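Local coordinates for monoglyceride lipase (Saccharomyces cerevisiae, PDB 4ZWN), which hydrolyses monoacylglycerols to free fatty acids and glycerol, preferring monounsaturated substrates, and also takes part in the breakdown of fatty acid ethyl esters, at residues M49-Q54 and I76-M81; M81-L86 and V312-F317. The protein carries 2 engineered substitutions. One frame throughout, in Å; residues are numbered along the deposited sequence.

Interaction 1. Residues M49-Q54 and I76-M81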
ATOM      1  N   MET A  49      -9.519  -0.490 -10.654  1.00 41.91           N
ATOM      2  CA  MET A  49      -8.906  -0.164 -11.933  1.00 32.81           C
ATOM      3  C   MET A  49      -7.997  -1.279 -12.413  1.00 38.05           C
ATOM      4  O   MET A  49      -7.258  -1.876 -11.628  1.00 35.04           O
ATOM      5  CB  MET A  49      -8.101   1.129 -11.835  1.00 30.62           C
ATOM      6  CG  MET A  49      -8.920   2.388 -11.924  1.00 33.31           C
ATOM      7  SD  MET A  49      -7.847   3.825 -12.039  1.00 33.44           S
ATOM      8  CE  MET A  49      -9.062   5.131 -12.190  1.00 41.02           C
ATOM      9  N   PHE A  50      -8.059  -1.560 -13.708  1.00 38.51           N
ATOM     10  CA  PHE A  50      -7.090  -2.443 -14.329  1.00 36.17           C
ATOM     11  C   PHE A  50      -6.253  -1.648 -15.317  1.00 38.06           C
ATOM     12  O   PHE A  50      -6.751  -1.213 -16.353  1.00 37.67           O
ATOM     13  CB  PHE A  50      -7.770  -3.613 -15.032  1.00 35.46           C
ATOM     14  CG  PHE A  50      -6.846  -4.387 -15.921  1.00 38.83           C
ATOM     15  CD1 PHE A  50      -5.835  -5.164 -15.380  1.00 33.77           C
ATOM     16  CD2 PHE A  50      -6.974  -4.322 -17.298  1.00 40.56           C
ATOM     17  CE1 PHE A  50      -4.974  -5.869 -16.198  1.00 42.55           C
ATOM     18  CE2 PHE A  50      -6.118  -5.026 -18.121  1.00 39.20           C
ATOM     19  CZ  PHE A  50      -5.115  -5.801 -17.571  1.00 44.40           C
ATOM     20  N   TRP A  51      -4.981  -1.452 -14.985  1.00 38.14           N
ATOM     21  CA  TRP A  51      -4.092  -0.653 -15.817  1.00 38.40           C
ATOM     22  C   TRP A  51      -3.238  -1.547 -16.707  1.00 33.39           C
ATOM     23  O   TRP A  51      -2.322  -2.209 -16.225  1.00 42.79           O
ATOM     24  CB  TRP A  51      -3.203   0.234 -14.947  1.00 33.70           C
ATOM     25  CG  TRP A  51      -2.731   1.466 -15.644  1.00 36.24           C
ATOM     26  CD1 TRP A  51      -2.011   1.528 -16.803  1.00 32.15           C
ATOM     27  CD2 TRP A  51      -2.935   2.818 -15.223  1.00 34.43           C
ATOM     28  NE1 TRP A  51      -1.759   2.839 -17.131  1.00 32.84           N
ATOM     29  CE2 TRP A  51      -2.315   3.651 -16.178  1.00 36.35           C
ATOM     30  CE3 TRP A  51      -3.583   3.407 -14.133  1.00 31.75           C
ATOM     31  CZ2 TRP A  51      -2.324   5.041 -16.074  1.00 34.45           C
ATOM     32  CZ3 TRP A  51      -3.590   4.789 -14.031  1.00 32.05           C
ATOM     33  CH2 TRP A  51      -2.964   5.589 -14.996  1.00 32.58           C
ATOM     34  N   PRO A  52      -3.535  -1.562 -18.016  1.00 36.51           N
ATOM     35  CA  PRO A  52      -2.856  -2.448 -18.968  1.00 38.36           C
ATOM     36  C   PRO A  52      -1.479  -1.939 -19.383  1.00 35.45           C
ATOM     37  O   PRO A  52      -1.203  -0.744 -19.278  1.00 35.03           O
ATOM     38  CB  PRO A  52      -3.810  -2.461 -20.163  1.00 30.83           C
ATOM     39  CG  PRO A  52      -4.444  -1.109 -20.130  1.00 36.71           C
ATOM     40  CD  PRO A  52      -4.553  -0.721 -18.673  1.00 37.07           C
ATOM     41  N   VAL A  53      -0.627  -2.846 -19.848  1.00 42.84           N
ATOM     42  CA  VAL A  53       0.674  -2.465 -20.382  1.00 41.53           C
ATOM     43  C   VAL A  53       0.490  -1.661 -21.662  1.00 38.13           C
ATOM     44  O   VAL A  53      -0.196  -2.102 -22.584  1.00 48.69           O
ATOM     45  CB  VAL A  53       1.555  -3.696 -20.672  1.00 44.76           C
ATOM     46  CG1 VAL A  53       2.844  -3.274 -21.358  1.00 44.06           C
ATOM     47  CG2 VAL A  53       1.848  -4.458 -19.386  1.00 41.25           C
ATOM     48  N   GLN A  54       1.089  -0.475 -21.712  1.00 40.43           N
ATOM     49  CA  GLN A  54       0.976   0.393 -22.883  1.00 41.14           C
ATOM     50  C   GLN A  54       2.328   0.955 -23.312  1.00 42.92           C
ATOM     51  O   GLN A  54       2.603   2.134 -23.102  1.00 43.12           O
ATOM     52  CB  GLN A  54       0.017   1.550 -22.600  1.00 38.26           C
ATOM     53  CG  GLN A  54      -1.360   1.124 -22.127  1.00 41.81           C
ATOM     54  CD  GLN A  54      -2.216   2.300 -21.699  1.00 45.42           C
ATOM     55  OE1 GLN A  54      -2.222   3.348 -22.346  1.00 46.02           O
ATOM     56  NE2 GLN A  54      -2.940   2.134 -20.598  1.00 42.97           N
ATOM     57  N   ILE A  76      -4.075   8.348  -6.360  1.00 32.97           N
ATOM     58  CA  ILE A  76      -2.786   8.443  -5.683  1.00 38.10           C
ATOM     59  C   ILE A  76      -1.775   7.482  -6.310  1.00 37.93           C
ATOM     60  O   ILE A  76      -0.582   7.777  -6.386  1.00 31.65           O
ATOM     61  CB  ILE A  76      -2.919   8.155  -4.172  1.00 36.62           C
ATOM     62  CG1 ILE A  76      -3.968   9.078  -3.547  1.00 38.38           C
ATOM     63  CG2 ILE A  76      -1.581   8.328  -3.461  1.00 33.89           C
ATOM     64  CD1 ILE A  76      -3.639  10.554  -3.667  1.00 30.72           C
ATOM     65  N   GLN A  77      -2.257   6.340  -6.788  1.00 37.44           N
ATOM     66  CA  GLN A  77      -1.367   5.353  -7.386  1.00 34.66           C
ATOM     67  C   GLN A  77      -1.250   5.501  -8.903  1.00 36.60           C
ATOM     68  O   GLN A  77      -0.659   4.646  -9.564  1.00 35.64           O
ATOM     69  CB  GLN A  77      -1.829   3.939  -7.031  1.00 31.07           C
ATOM     70  CG  GLN A  77      -1.061   3.326  -5.872  1.00 28.04           C
ATOM     71  CD  GLN A  77      -1.129   4.172  -4.617  1.00 31.70           C
ATOM     72  OE1 GLN A  77      -0.176   4.870  -4.267  1.00 29.21           O
ATOM     73  NE2 GLN A  77      -2.261   4.111  -3.927  1.00 27.99           N
ATOM     74  N   PHE A  78      -1.797   6.587  -9.450  1.00 30.68           N
ATOM     75  CA  PHE A  78      -1.692   6.854 -10.885  1.00 35.97           C
ATOM     76  C   PHE A  78      -0.240   6.921 -11.342  1.00 34.75           C
ATOM     77  O   PHE A  78       0.133   6.314 -12.344  1.00 32.94           O
ATOM     78  CB  PHE A  78      -2.393   8.163 -11.258  1.00 37.64           C
ATOM     79  CG  PHE A  78      -3.880   8.034 -11.436  1.00 40.02           C
ATOM     80  CD1 PHE A  78      -4.528   6.839 -11.160  1.00 39.83           C
ATOM     81  CD2 PHE A  78      -4.629   9.106 -11.892  1.00 40.27           C
ATOM     82  CE1 PHE A  78      -5.899   6.721 -11.325  1.00 34.69           C
ATOM     83  CE2 PHE A  78      -5.996   8.993 -12.062  1.00 41.85           C
ATOM     84  CZ  PHE A  78      -6.630   7.798 -11.777  1.00 38.48           C
ATOM     85  N   ARG A  79       0.566   7.673 -10.599  1.00 35.15           N
ATOM     86  CA  ARG A  79       1.972   7.876 -10.923  1.00 34.84           C
ATOM     87  C   ARG A  79       2.707   6.541 -11.027  1.00 36.15           C
ATOM     88  O   ARG A  79       3.508   6.329 -11.937  1.00 33.01           O
ATOM     89  CB  ARG A  79       2.620   8.773  -9.865  1.00 39.13           C
ATOM     90  CG  ARG A  79       3.935   9.425 -10.254  1.00 35.00           C
ATOM     91  CD  ARG A  79       4.432  10.289  -9.095  1.00 44.02           C
ATOM     92  NE  ARG A  79       5.660  11.020  -9.397  1.00 49.94           N
ATOM     93  CZ  ARG A  79       6.286  11.811  -8.529  1.00 46.16           C
ATOM     94  NH1 ARG A  79       5.799  11.973  -7.305  1.00 32.23           N
ATOM     95  NH2 ARG A  79       7.399  12.441  -8.881  1.00 45.67           N
ATOM     96  N   LEU A  80       2.413   5.633 -10.102  1.00 36.27           N
ATOM     97  CA  LEU A  80       3.064   4.326 -10.081  1.00 35.35           C
ATOM     98  C   LEU A  80       2.585   3.432 -11.222  1.00 34.45           C
ATOM     99  O   LEU A  80       3.390   2.826 -11.927  1.00 39.75           O
ATOM    100  CB  LEU A  80       2.817   3.633  -8.742  1.00 32.03           C
ATOM    101  CG  LEU A  80       3.379   2.220  -8.610  1.00 37.20           C
ATOM    102  CD1 LEU A  80       4.890   2.219  -8.827  1.00 33.51           C
ATOM    103  CD2 LEU A  80       3.020   1.640  -7.251  1.00 30.76           C
ATOM    104  N   MET A  81       1.269   3.354 -11.391  1.00 30.19           N
ATOM    105  CA  MET A  81       0.672   2.518 -12.426  1.00 33.81           C
ATOM    106  C   MET A  81       1.054   2.982 -13.830  1.00 34.70           C
ATOM    107  O   MET A  81       1.216   2.165 -14.739  1.00 31.31           O
ATOM    108  CB  MET A  81      -0.850   2.499 -12.275  1.00 34.98           C
ATOM    109  CG  MET A  81      -1.321   1.844 -10.990  1.00 33.61           C
ATOM    110  SD  MET A  81      -3.107   1.634 -10.853  1.00 28.91           S
ATOM    111  CE  MET A  81      -3.631   3.328 -10.603  1.00 28.59           C
TER
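Trp51 lays one face of its indole against Met81. The nearest approach is Trp51 CE3 to Met81 CB at 3.4 Å, with CB above the rim of the ring, and Met81 O lies over the same ring system. The Met81 chain runs out extended and then bends at its last torsion (chi3 -72°). That bend returns the methyl to the benzo end of the indole, where Met81 CE is 3.5 Å from Trp51 CE3; the sulfur itself stands oblique to the ring, a Met-aromatic contact.

Strand 44-51 belongs to the central sheet of the alpha/beta-hydrolase fold, and helix 78-86 packs against it here. At the first turn of this helix, Phe78 receives the edge of Trp51 in an offset edge-to-face pair, the planes 69° apart and Trp51 CZ3 3.7 Å from Phe78 CD1. Met49, two residues back on the strand, reaches the same ring through an extended chain: Met49 SD sits at the ring's edge, 3.6 Å from Phe78 CE1, in a second Met-aromatic contact. The indole's polar side is satisfied elsewhere, Trp51 NE1 bonding to Thr31 OG1, while Met81 also packs on Leu66 of strand 62-67.

Interaction 2. Residues M81-L86 and V312-F317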
ATOM      1  N   MET A  81       1.269   3.354 -11.391  1.00 30.19           N
ATOM      2  CA  MET A  81       0.672   2.518 -12.426  1.00 33.81           C
ATOM      3  C   MET A  81       1.054   2.982 -13.830  1.00 34.70           C
ATOM      4  O   MET A  81       1.216   2.165 -14.739  1.00 31.31           O
ATOM      5  CB  MET A  81      -0.850   2.499 -12.275  1.00 34.98           C
ATOM      6  CG  MET A  81      -1.321   1.844 -10.990  1.00 33.61           C
ATOM      7  SD  MET A  81      -3.107   1.634 -10.853  1.00 28.91           S
ATOM      8  CE  MET A  81      -3.631   3.328 -10.603  1.00 28.59           C
ATOM      9  N   ASP A  82       1.199   4.292 -14.002  1.00 36.92           N
ATOM     10  CA  ASP A  82       1.594   4.854 -15.289  1.00 33.47           C
ATOM     11  C   ASP A  82       3.001   4.398 -15.674  1.00 35.29           C
ATOM     12  O   ASP A  82       3.230   3.955 -16.798  1.00 40.38           O
ATOM     13  CB  ASP A  82       1.521   6.383 -15.254  1.00 34.59           C
ATOM     14  CG  ASP A  82       1.587   7.004 -16.642  1.00 40.33           C
ATOM     15  OD1 ASP A  82       1.006   6.423 -17.585  1.00 31.86           O
ATOM     16  OD2 ASP A  82       2.218   8.074 -16.790  1.00 34.75           O
ATOM     17  N   HIS A  83       3.938   4.501 -14.735  1.00 34.55           N
ATOM     18  CA  HIS A  83       5.318   4.087 -14.984  1.00 36.42           C
ATOM     19  C   HIS A  83       5.431   2.575 -15.160  1.00 38.51           C
ATOM     20  O   HIS A  83       6.217   2.101 -15.978  1.00 39.94           O
ATOM     21  CB  HIS A  83       6.239   4.549 -13.850  1.00 34.32           C
ATOM     22  CG  HIS A  83       6.602   6.000 -13.914  1.00 34.99           C
ATOM     23  ND1 HIS A  83       5.695   7.007 -13.659  1.00 35.88           N
ATOM     24  CD2 HIS A  83       7.774   6.614 -14.201  1.00 37.64           C
ATOM     25  CE1 HIS A  83       6.293   8.178 -13.785  1.00 36.21           C
ATOM     26  NE2 HIS A  83       7.554   7.968 -14.114  1.00 39.96           N
ATOM     27  N   LEU A  84       4.652   1.820 -14.393  1.00 34.88           N
ATOM     28  CA  LEU A  84       4.638   0.367 -14.539  1.00 35.28           C
ATOM     29  C   LEU A  84       4.113  -0.036 -15.914  1.00 36.86           C
ATOM     30  O   LEU A  84       4.621  -0.970 -16.533  1.00 36.84           O
ATOM     31  CB  LEU A  84       3.794  -0.285 -13.442  1.00 29.96           C
ATOM     32  CG  LEU A  84       4.408  -0.360 -12.043  1.00 35.71           C
ATOM     33  CD1 LEU A  84       3.395  -0.892 -11.043  1.00 28.52           C
ATOM     34  CD2 LEU A  84       5.657  -1.228 -12.051  1.00 32.46           C
ATOM     35  N   SER A  85       3.094   0.679 -16.384  1.00 37.27           N
ATOM     36  CA  SER A  85       2.496   0.409 -17.687  1.00 38.35           C
ATOM     37  C   SER A  85       3.508   0.621 -18.808  1.00 41.54           C
ATOM     38  O   SER A  85       3.545  -0.139 -19.776  1.00 40.62           O
ATOM     39  CB  SER A  85       1.270   1.299 -17.906  1.00 38.22           C
ATOM     40  OG  SER A  85       0.667   1.044 -19.162  1.00 40.01           O
ATOM     41  N   LEU A  86       4.334   1.655 -18.660  1.00 37.54           N
ATOM     42  CA  LEU A  86       5.368   1.971 -19.641  1.00 38.61           C
ATOM     43  C   LEU A  86       6.494   0.943 -19.660  1.00 38.34           C
ATOM     44  O   LEU A  86       7.207   0.815 -20.657  1.00 45.63           O
ATOM     45  CB  LEU A  86       5.952   3.360 -19.369  1.00 32.53           C
ATOM     46  CG  LEU A  86       5.045   4.556 -19.661  1.00 38.07           C
ATOM     47  CD1 LEU A  86       5.675   5.835 -19.150  1.00 43.15           C
ATOM     48  CD2 LEU A  86       4.768   4.658 -21.149  1.00 37.45           C
ATOM     49  N   VAL A 312      13.192  11.689  -6.181  1.00 37.86           N
ATOM     50  CA  VAL A 312      12.931  10.581  -5.273  1.00 34.33           C
ATOM     51  C   VAL A 312      12.173   9.449  -5.964  1.00 34.21           C
ATOM     52  O   VAL A 312      12.566   8.286  -5.867  1.00 33.58           O
ATOM     53  CB  VAL A 312      12.134  11.041  -4.041  1.00 35.47           C
ATOM     54  CG1 VAL A 312      11.641   9.840  -3.245  1.00 36.58           C
ATOM     55  CG2 VAL A 312      12.984  11.952  -3.172  1.00 25.84           C
ATOM     56  N   PHE A 313      11.100   9.794  -6.670  1.00 33.88           N
ATOM     57  CA  PHE A 313      10.258   8.788  -7.310  1.00 34.32           C
ATOM     58  C   PHE A 313      11.027   7.964  -8.334  1.00 36.81           C
ATOM     59  O   PHE A 313      10.883   6.743  -8.386  1.00 38.01           O
ATOM     60  CB  PHE A 313       9.048   9.433  -7.986  1.00 41.28           C
ATOM     61  CG  PHE A 313       8.177   8.450  -8.721  1.00 42.47           C
ATOM     62  CD1 PHE A 313       7.227   7.706  -8.041  1.00 39.30           C
ATOM     63  CD2 PHE A 313       8.318   8.261 -10.086  1.00 37.08           C
ATOM     64  CE1 PHE A 313       6.431   6.794  -8.709  1.00 37.82           C
ATOM     65  CE2 PHE A 313       7.528   7.351 -10.757  1.00 37.81           C
ATOM     66  CZ  PHE A 313       6.581   6.616 -10.067  1.00 38.19           C
ATOM     67  N   ASN A 314      11.835   8.635  -9.148  1.00 36.27           N
ATOM     68  CA  ASN A 314      12.619   7.953 -10.169  1.00 38.32           C
ATOM     69  C   ASN A 314      13.573   6.934  -9.563  1.00 36.65           C
ATOM     70  O   ASN A 314      13.646   5.797 -10.024  1.00 36.03           O
ATOM     71  CB  ASN A 314      13.397   8.963 -11.015  1.00 35.62           C
ATOM     72  CG  ASN A 314      12.491   9.795 -11.902  1.00 38.44           C
ATOM     73  OD1 ASN A 314      11.406   9.355 -12.288  1.00 43.87           O
ATOM     74  ND2 ASN A 314      12.929  11.006 -12.228  1.00 42.50           N
ATOM     75  N   THR A 315      14.292   7.346  -8.523  1.00 41.07           N
ATOM     76  CA  THR A 315      15.216   6.461  -7.820  1.00 38.48           C
ATOM     77  C   THR A 315      14.474   5.281  -7.201  1.00 39.44           C
ATOM     78  O   THR A 315      14.909   4.130  -7.296  1.00 31.28           O
ATOM     79  CB  THR A 315      15.977   7.212  -6.708  1.00 41.06           C
ATOM     80  OG1 THR A 315      16.629   8.364  -7.261  1.00 43.60           O
ATOM     81  CG2 THR A 315      17.009   6.304  -6.055  1.00 34.48           C
ATOM     82  N   VAL A 316      13.342   5.581  -6.573  1.00 35.17           N
ATOM     83  CA  VAL A 316      12.549   4.570  -5.890  1.00 32.90           C
ATOM     84  C   VAL A 316      11.895   3.600  -6.875  1.00 34.67           C
ATOM     85  O   VAL A 316      11.958   2.384  -6.689  1.00 32.27           O
ATOM     86  CB  VAL A 316      11.473   5.229  -4.999  1.00 34.61           C
ATOM     87  CG1 VAL A 316      10.459   4.214  -4.544  1.00 30.02           C
ATOM     88  CG2 VAL A 316      12.127   5.898  -3.795  1.00 34.30           C
ATOM     89  N   PHE A 317      11.289   4.132  -7.934  1.00 37.58           N
ATOM     90  CA  PHE A 317      10.612   3.289  -8.916  1.00 32.32           C
ATOM     91  C   PHE A 317      11.581   2.426  -9.718  1.00 38.67           C
ATOM     92  O   PHE A 317      11.273   1.277 -10.043  1.00 39.35           O
ATOM     93  CB  PHE A 317       9.775   4.128  -9.883  1.00 32.46           C
ATOM     94  CG  PHE A 317       9.235   3.337 -11.042  1.00 37.96           C
ATOM     95  CD1 PHE A 317       8.160   2.482 -10.869  1.00 35.12           C
ATOM     96  CD2 PHE A 317       9.817   3.430 -12.297  1.00 34.43           C
ATOM     97  CE1 PHE A 317       7.666   1.745 -11.931  1.00 38.32           C
ATOM     98  CE2 PHE A 317       9.329   2.692 -13.359  1.00 33.06           C
ATOM     99  CZ  PHE A 317       8.252   1.848 -13.175  1.00 35.60           C
TER
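A three-ring aromatic cluster joins helix 78-86 to the C-terminal helix 310-326, with His83 meeting Phe313 and Phe317. The imidazole takes the edge of Phe313 on one face: Phe313 CE2 stands over the ring centre, 3.4 Å from His83 CE1. Phe313 CE2 is nearly equidistant from all five imidazole atoms, which centres it over the ring, and the 70° between the planes makes the pair edge-to-face; the centroids lie 4.6 Å apart.

Toward Phe317 the histidine plays the other part, presenting an edge to the phenyl face across a centroid separation of 5.3 Å. The closer touch comes from the root of the same side chain. His83 CB lies over the Phe317 ring, 3.4 Å from Phe317 CZ and only 19° off the normal through the ring centroid, which meets the geometry of a CH-pi contact.

In this alpha/beta hydrolase the two helices neighbour each other beside the central sheet, and their short segments run at 50° with axes 12.0 Å apart. Aromatic side chains fill that wide spacing. Phe313 and Phe317 are one helical turn apart, and both place CG anti to the backbone N, which sends the two rings out toward helix 78-86. Leu84 adds an aliphatic contact at the rim of the second ring, where Leu84 CD2 approaches Phe317 CE1 to 3.6 Å. The rotation of the imidazole is further fixed from within its own helix, since His83 ND1 is hydrogen-bonded to Arg79 O. Tyr27, from the N-terminal part of the chain, brings another ring against His83, while Leu84 continues onto Tyr89 and Ser91 of strand 89-94.

From the N terminus, the chain passes along strand 44-51, through strand 62-67 and into helix 78-86, where interaction 1 closes a loop whose nearer ends are 22 residues apart. Interaction 2 opens on the same helix and closes far later on helix 310-326, after 225 intervening residues that include most of the central sheet. The two loops therefore follow in series, neither nesting nor crossing, and share Met81. The centres of interactions 1 and 2 are about 10 Å apart. Contacts also run directly between them: Pro52 O is 2.6 Å from Ser85 OG, a probable hydrogen bond, and Arg79 packs against Phe313. Helix 78-86 thus links the sheet's strand 44-51 to the C-terminal helix.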